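Local coordinates for protein sortase B (Streptococcus pyogenes, PDB 3PSQ) that takes part in building pili on the bacterial surface as a class B sortase, an enzyme of the transpeptidase family that probably works through a cysteine thioester, at residues F121-K126 against L131-F136; D27-I32 against S64-Y69. All coordinates share one frame; numbering follows the deposited sequence.

How the contacts relate
From the N terminus the chain enters helix 22-32, whose last turns form one half of contact 2. It then runs through strands 36-41 and 48-53 before the loop segment 64-69 returns to the helix, so contact 2 closes an excursion of 31 residues. Contact 1 opens only after that, and closes at once: four residues separate 121-126 from 131-136 in a beta hairpin. The two loops are therefore in series, neither nested nor crossed. Their centres lie about 22 Å apart, contact 1 within the central sheet and contact 2 at the periphery, yet they touch where K126 CB packs on L30 CD2, at 3.8 Å.

Contact 1: F121-K126 against L131-F136; sequences FSIETK and LKINIF. With ZN (zinc ion), chain N; ACY (acetic acid), chain F.
F121 lays one face of its ring against I133: I133 CB stands 3.8 Å from the ring centroid, only 10° off the ring normal, a CH-pi contact. I133 CG2 comes closer still to the rim atom F121 CZ, at 3.4 Å, while I135 CG1 meets the ring at its edge, near the ring plane. F121 can reach over its partner because chi1 of 64° sets CG between the backbone N and the carbonyl carbon. Further along the same face, I123 CD1 touches I133 CD1 at 3.9 Å, and L131 CD1 touches both I123 CG2 and T125 CG2.

Two pairs of backbone bonds fix this register. F121 and I133 exchange N-H and C=O groups, the shorter bond running from I133 N to F121 O at 2.7 Å; I123 and L131 do the same. Between them S122 faces K132 as a non-hydrogen-bonded pair on the other face, where S122 OG donates to an acetate oxygen, OXT, at 3.1 Å. E124, extended with CG anti to the backbone N (chi1 176°), binds a zinc ion through OE2 at 2.2 Å, while its OE1 forms a salt bridge with K22.

V185 and L187 of strand 184-190 cover the F121 side. The arrangement is an antiparallel beta hairpin within the mixed sheet of the sortase fold, its apolar face turned into the core.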
loop_
_atom_site.group_PDB
_atom_site.type_symbol
_atom_site.label_atom_id
_atom_site.label_comp_id
_atom_site.label_asym_id
_atom_site.label_seq_id
_atom_site.Cartn_x
_atom_site.Cartn_y
_atom_site.Cartn_z
ATOM N N PHE A 121 -7.181 1.548 7.457
ATOM C CA PHE A 121 -7.705 1.306 6.140
ATOM C C PHE A 121 -8.036 -0.144 6.088
ATOM O O PHE A 121 -7.658 -0.907 6.986
ATOM C CB PHE A 121 -6.741 1.749 5.036
ATOM C CG PHE A 121 -5.422 1.000 4.987
ATOM C CD1 PHE A 121 -5.295 -0.159 4.225
ATOM C CD2 PHE A 121 -4.307 1.505 5.632
ATOM C CE1 PHE A 121 -4.056 -0.817 4.132
ATOM C CE2 PHE A 121 -3.076 0.888 5.547
ATOM C CZ PHE A 121 -2.940 -0.287 4.801
ATOM N N SER A 122 -8.772 -0.544 5.069
ATOM C CA SER A 122 -9.224 -1.906 5.051
ATOM C C SER A 122 -9.098 -2.528 3.672
ATOM O O SER A 122 -9.124 -1.823 2.663
ATOM C CB SER A 122 -10.679 -1.946 5.526
ATOM O OG SER A 122 -11.502 -1.206 4.652
ATOM N N ILE A 123 -8.968 -3.849 3.628
ATOM C CA ILE A 123 -8.774 -4.527 2.383
ATOM C C ILE A 123 -9.773 -5.664 2.326
ATOM O O ILE A 123 -10.010 -6.308 3.330
ATOM C CB ILE A 123 -7.321 -5.059 2.259
ATOM C CG1 ILE A 123 -6.369 -3.920 1.902
ATOM C CG2 ILE A 123 -7.216 -6.194 1.235
ATOM C CD1 ILE A 123 -4.926 -4.241 2.217
ATOM N N GLU A 124 -10.355 -5.911 1.159
ATOM C CA GLU A 124 -11.120 -7.105 0.970
ATOM C C GLU A 124 -10.460 -7.945 -0.110
ATOM O O GLU A 124 -10.209 -7.454 -1.223
ATOM C CB GLU A 124 -12.545 -6.770 0.555
ATOM C CG GLU A 124 -13.381 -7.992 0.236
ATOM C CD GLU A 124 -14.865 -7.669 0.194
ATOM O OE1 GLU A 124 -15.245 -6.510 0.446
ATOM O OE2 GLU A 124 -15.670 -8.569 -0.085
ATOM N N THR A 125 -10.226 -9.220 0.198
ATOM C CA THR A 125 -9.525 -10.079 -0.723
ATOM C C THR A 125 -10.476 -10.665 -1.741
ATOM O O THR A 125 -11.680 -10.411 -1.694
ATOM C CB THR A 125 -8.731 -11.199 -0.008
ATOM O OG1 THR A 125 -9.636 -12.217 0.422
ATOM C CG2 THR A 125 -7.914 -10.628 1.172
ATOM N N LYS A 126 -9.929 -11.434 -2.671
ATOM C CA LYS A 126 -10.740 -12.021 -3.715
ATOM C C LYS A 126 -11.571 -13.193 -3.222
ATOM O O LYS A 126 -12.531 -13.591 -3.884
ATOM C CB LYS A 126 -9.907 -12.419 -4.925
ATOM C CG LYS A 126 -8.892 -13.510 -4.710
ATOM C CD LYS A 126 -8.404 -14.015 -6.066
ATOM C CE LYS A 126 -7.133 -14.797 -5.912
ATOM N NZ LYS A 126 -6.251 -14.604 -7.118
ATOM N N LEU A 131 -10.070 -7.365 5.907
ATOM C CA LEU A 131 -8.981 -7.110 6.795
ATOM C C LEU A 131 -9.053 -5.660 7.201
ATOM O O LEU A 131 -9.497 -4.823 6.443
ATOM C CB LEU A 131 -7.632 -7.431 6.139
ATOM C CG LEU A 131 -7.587 -8.734 5.342
ATOM C CD1 LEU A 131 -6.419 -8.760 4.363
ATOM C CD2 LEU A 131 -7.548 -9.938 6.300
ATOM N N LYS A 132 -8.649 -5.378 8.425
ATOM C CA LYS A 132 -8.629 -4.036 8.919
ATOM C C LYS A 132 -7.187 -3.810 9.245
ATOM O O LYS A 132 -6.528 -4.679 9.820
ATOM C CB LYS A 132 -9.509 -3.897 10.167
ATOM C CG LYS A 132 -9.493 -2.540 10.804
ATOM C CD LYS A 132 -10.510 -2.495 11.950
ATOM C CE LYS A 132 -10.010 -1.578 13.084
ATOM N NZ LYS A 132 -10.978 -1.498 14.228
ATOM N N ILE A 133 -6.679 -2.666 8.841
ATOM C CA ILE A 133 -5.291 -2.377 9.080
ATOM C C ILE A 133 -5.230 -1.150 9.942
ATOM O O ILE A 133 -5.882 -0.169 9.622
ATOM C CB ILE A 133 -4.547 -2.119 7.731
ATOM C CG1 ILE A 133 -4.521 -3.387 6.883
ATOM C CG2 ILE A 133 -3.165 -1.637 7.967
ATOM C CD1 ILE A 133 -5.747 -3.596 6.002
ATOM N N ASN A 134 -4.452 -1.199 11.026
ATOM C CA ASN A 134 -4.285 -0.056 11.925
ATOM C C ASN A 134 -3.034 0.777 11.533
ATOM O O ASN A 134 -1.906 0.291 11.652
ATOM C CB ASN A 134 -4.116 -0.550 13.389
ATOM C CG ASN A 134 -5.286 -1.406 13.875
ATOM O OD1 ASN A 134 -6.431 -0.948 13.898
ATOM N ND2 ASN A 134 -5.002 -2.646 14.270
ATOM N N ILE A 135 -3.224 2.019 11.106
ATOM C CA ILE A 135 -2.115 2.849 10.631
ATOM C C ILE A 135 -1.226 3.313 11.782
ATOM O O ILE A 135 -1.732 3.801 12.798
ATOM C CB ILE A 135 -2.647 4.106 9.850
ATOM C CG1 ILE A 135 -3.565 3.673 8.692
ATOM C CG2 ILE A 135 -1.484 5.021 9.410
ATOM C CD1 ILE A 135 -4.319 4.814 8.019
ATOM N N PHE A 136 0.090 3.190 11.652
ATOM C CA PHE A 136 0.949 3.696 12.723
ATOM C C PHE A 136 2.058 4.632 12.266
ATOM O O PHE A 136 2.693 5.235 13.101
ATOM C CB PHE A 136 1.536 2.565 13.583
ATOM C CG PHE A 136 2.479 1.655 12.849
ATOM C CD1 PHE A 136 3.829 1.951 12.774
ATOM C CD2 PHE A 136 2.012 0.503 12.242
ATOM C CE1 PHE A 136 4.707 1.111 12.083
ATOM C CE2 PHE A 136 2.882 -0.355 11.556
ATOM C CZ PHE A 136 4.220 -0.057 11.482
HETATM ZN ZN ZN N . -17.780 -8.218 -0.465
HETATM C C ACY F . -12.917 -3.045 1.982
HETATM O O ACY F . -13.676 -2.691 1.052
HETATM O OXT ACY F . -11.691 -2.798 1.983
HETATM C CH3 ACY F . -13.500 -3.799 3.151
HETATM O O HOH W 1 -17.667 -7.626 -2.642
#

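Contact 2: D27-I32 against S64-Y69; sequences DDLLAI and SVEGEY
L29 and I32, on the last turns of helix 22-32, meet V65 and E66 in a type I beta turn running from S64 to G67, with the CA atoms of I32 and E66 6.3 Å apart. L29 does most of the touching, with both methyls: CD1 reaches V65 CG2 at 4.0 Å, and CD2 lies 4.0 Å from E66 CG, the aliphatic part of the glutamate. The V65 methyl gets there because chi1 of -63° sets CG2 between the backbone N and the carbonyl carbon. One turn on, I32 CG2 rests 3.7 Å from E66 O, while the far end of the isoleucine leads away from the loop.

The turn itself is well tied. G67 N bonds S64 O at 2.8 Å, and S64 N bonds E68 O. S64 OG accepts from E68 N at 3.2 Å and donates to E66 OE1 at 3.1 Å, using that oxygen's anti lone pair; with chi2 of 86° the glutamate bends its carboxylate back over its own turn, leaving CG for the leucine. Both L29 and V65 also touch P50 of strand 48-53, and N33 ND2, just past the helix, hydrogen-bonds V65 O.

Between the two segments the contacts are thus van der Waals ones, carbon on carbon plus the I32 methyl on the carbonyl oxygen E66 O. S64 OG and E66 OE1 bond each other within the loop, and the helix end meets a turn held by its own hydrogen bonds, with N33 adding a polar tie alongside.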
loop_
_atom_site.group_PDB
_atom_site.type_symbol
_atom_site.label_atom_id
_atom_site.label_comp_id
_atom_site.label_asym_id
_atom_site.label_seq_id
_atom_site.Cartn_x
_atom_site.Cartn_y
_atom_site.Cartn_z
ATOM N N ASP A 27 -16.530 -7.951 -8.426
ATOM C CA ASP A 27 -16.762 -9.250 -9.036
ATOM C C ASP A 27 -16.475 -9.220 -10.523
ATOM O O ASP A 27 -15.818 -10.106 -11.044
ATOM C CB ASP A 27 -18.201 -9.713 -8.793
ATOM C CG ASP A 27 -18.437 -10.131 -7.348
ATOM O OD1 ASP A 27 -17.657 -10.967 -6.832
ATOM O OD2 ASP A 27 -19.392 -9.609 -6.725
ATOM N N ASP A 28 -16.960 -8.196 -11.201
ATOM C CA ASP A 28 -16.761 -8.083 -12.639
ATOM C C ASP A 28 -15.297 -7.918 -13.012
ATOM O O ASP A 28 -14.839 -8.554 -13.934
ATOM C CB ASP A 28 -17.548 -6.908 -13.203
ATOM C CG ASP A 28 -18.989 -7.252 -13.482
ATOM O OD1 ASP A 28 -19.407 -8.402 -13.215
ATOM O OD2 ASP A 28 -19.713 -6.345 -13.975
ATOM N N LEU A 29 -14.570 -7.052 -12.314
ATOM C CA LEU A 29 -13.130 -6.950 -12.531
ATOM C C LEU A 29 -12.449 -8.271 -12.327
ATOM O O LEU A 29 -11.594 -8.669 -13.120
ATOM C CB LEU A 29 -12.481 -5.876 -11.644
ATOM C CG LEU A 29 -12.918 -4.498 -12.085
ATOM C CD1 LEU A 29 -12.403 -3.400 -11.207
ATOM C CD2 LEU A 29 -12.502 -4.300 -13.543
ATOM N N LEU A 30 -12.840 -8.971 -11.271
ATOM C CA LEU A 30 -12.246 -10.251 -10.935
ATOM C C LEU A 30 -12.443 -11.220 -12.072
ATOM O O LEU A 30 -11.573 -12.045 -12.356
ATOM C CB LEU A 30 -12.887 -10.807 -9.669
ATOM C CG LEU A 30 -12.341 -10.218 -8.369
ATOM C CD1 LEU A 30 -13.232 -10.524 -7.154
ATOM C CD2 LEU A 30 -10.922 -10.692 -8.164
ATOM N N ALA A 31 -13.591 -11.102 -12.722
ATOM C CA ALA A 31 -14.000 -11.989 -13.804
ATOM C C ALA A 31 -13.253 -11.676 -15.108
ATOM O O ALA A 31 -13.142 -12.519 -16.004
ATOM C CB ALA A 31 -15.494 -11.831 -14.025
ATOM N N ILE A 32 -12.756 -10.447 -15.195
ATOM C CA ILE A 32 -12.201 -9.864 -16.429
ATOM C C ILE A 32 -10.674 -10.013 -16.473
ATOM O O ILE A 32 -10.096 -10.187 -17.535
ATOM C CB ILE A 32 -12.663 -8.361 -16.518
ATOM C CG1 ILE A 32 -14.104 -8.319 -17.005
ATOM C CG2 ILE A 32 -11.813 -7.499 -17.413
ATOM C CD1 ILE A 32 -14.340 -9.387 -18.050
ATOM N N SER A 64 -4.401 -0.781 -17.278
ATOM C CA SER A 64 -5.546 -0.578 -16.371
ATOM C C SER A 64 -5.935 -1.859 -15.634
ATOM O O SER A 64 -5.541 -2.964 -16.019
ATOM C CB SER A 64 -6.753 -0.150 -17.198
ATOM O OG SER A 64 -7.115 -1.229 -18.037
ATOM N N VAL A 65 -6.769 -1.722 -14.610
ATOM C CA VAL A 65 -7.301 -2.884 -13.906
ATOM C C VAL A 65 -8.031 -3.839 -14.832
ATOM O O VAL A 65 -8.027 -5.037 -14.583
ATOM C CB VAL A 65 -8.157 -2.517 -12.674
ATOM C CG1 VAL A 65 -7.304 -1.819 -11.676
ATOM C CG2 VAL A 65 -9.363 -1.618 -13.047
ATOM N N GLU A 66 -8.613 -3.344 -15.920
ATOM C CA GLU A 66 -9.283 -4.250 -16.860
ATOM C C GLU A 66 -8.270 -5.006 -17.714
ATOM O O GLU A 66 -8.644 -5.942 -18.397
ATOM C CB GLU A 66 -10.268 -3.521 -17.805
ATOM C CG GLU A 66 -11.457 -2.865 -17.158
ATOM C CD GLU A 66 -11.134 -1.452 -16.672
ATOM O OE1 GLU A 66 -9.990 -0.986 -16.827
ATOM O OE2 GLU A 66 -12.034 -0.790 -16.117
ATOM N N GLY A 67 -7.001 -4.609 -17.689
ATOM C CA GLY A 67 -5.985 -5.312 -18.455
ATOM C C GLY A 67 -5.666 -4.703 -19.805
ATOM O O GLY A 67 -5.071 -5.366 -20.669
ATOM N N GLU A 68 -6.054 -3.441 -20.016
ATOM C CA GLU A 68 -5.776 -2.810 -21.292
ATOM C C GLU A 68 -4.775 -1.693 -21.140
ATOM O O GLU A 68 -4.442 -1.266 -20.027
ATOM C CB GLU A 68 -7.059 -2.244 -21.918
ATOM C CG GLU A 68 -8.019 -3.298 -22.471
ATOM C CD GLU A 68 -9.158 -2.660 -23.247
ATOM O OE1 GLU A 68 -9.698 -1.636 -22.764
ATOM O OE2 GLU A 68 -9.508 -3.158 -24.352
ATOM N N TYR A 69 -4.336 -1.178 -22.277
ATOM C CA TYR A 69 -3.446 -0.062 -22.270
ATOM C C TYR A 69 -4.087 1.093 -21.506
ATOM O O TYR A 69 -5.279 1.317 -21.611
ATOM C CB TYR A 69 -3.076 0.364 -23.703
ATOM C CG TYR A 69 -2.262 1.622 -23.700
ATOM C CD1 TYR A 69 -0.928 1.590 -23.344
ATOM C CD2 TYR A 69 -2.839 2.857 -23.981
ATOM C CE1 TYR A 69 -0.160 2.730 -23.303
ATOM C CE2 TYR A 69 -2.067 4.025 -23.925
ATOM C CZ TYR A 69 -0.730 3.939 -23.588
ATOM O OH TYR A 69 0.042 5.071 -23.506
#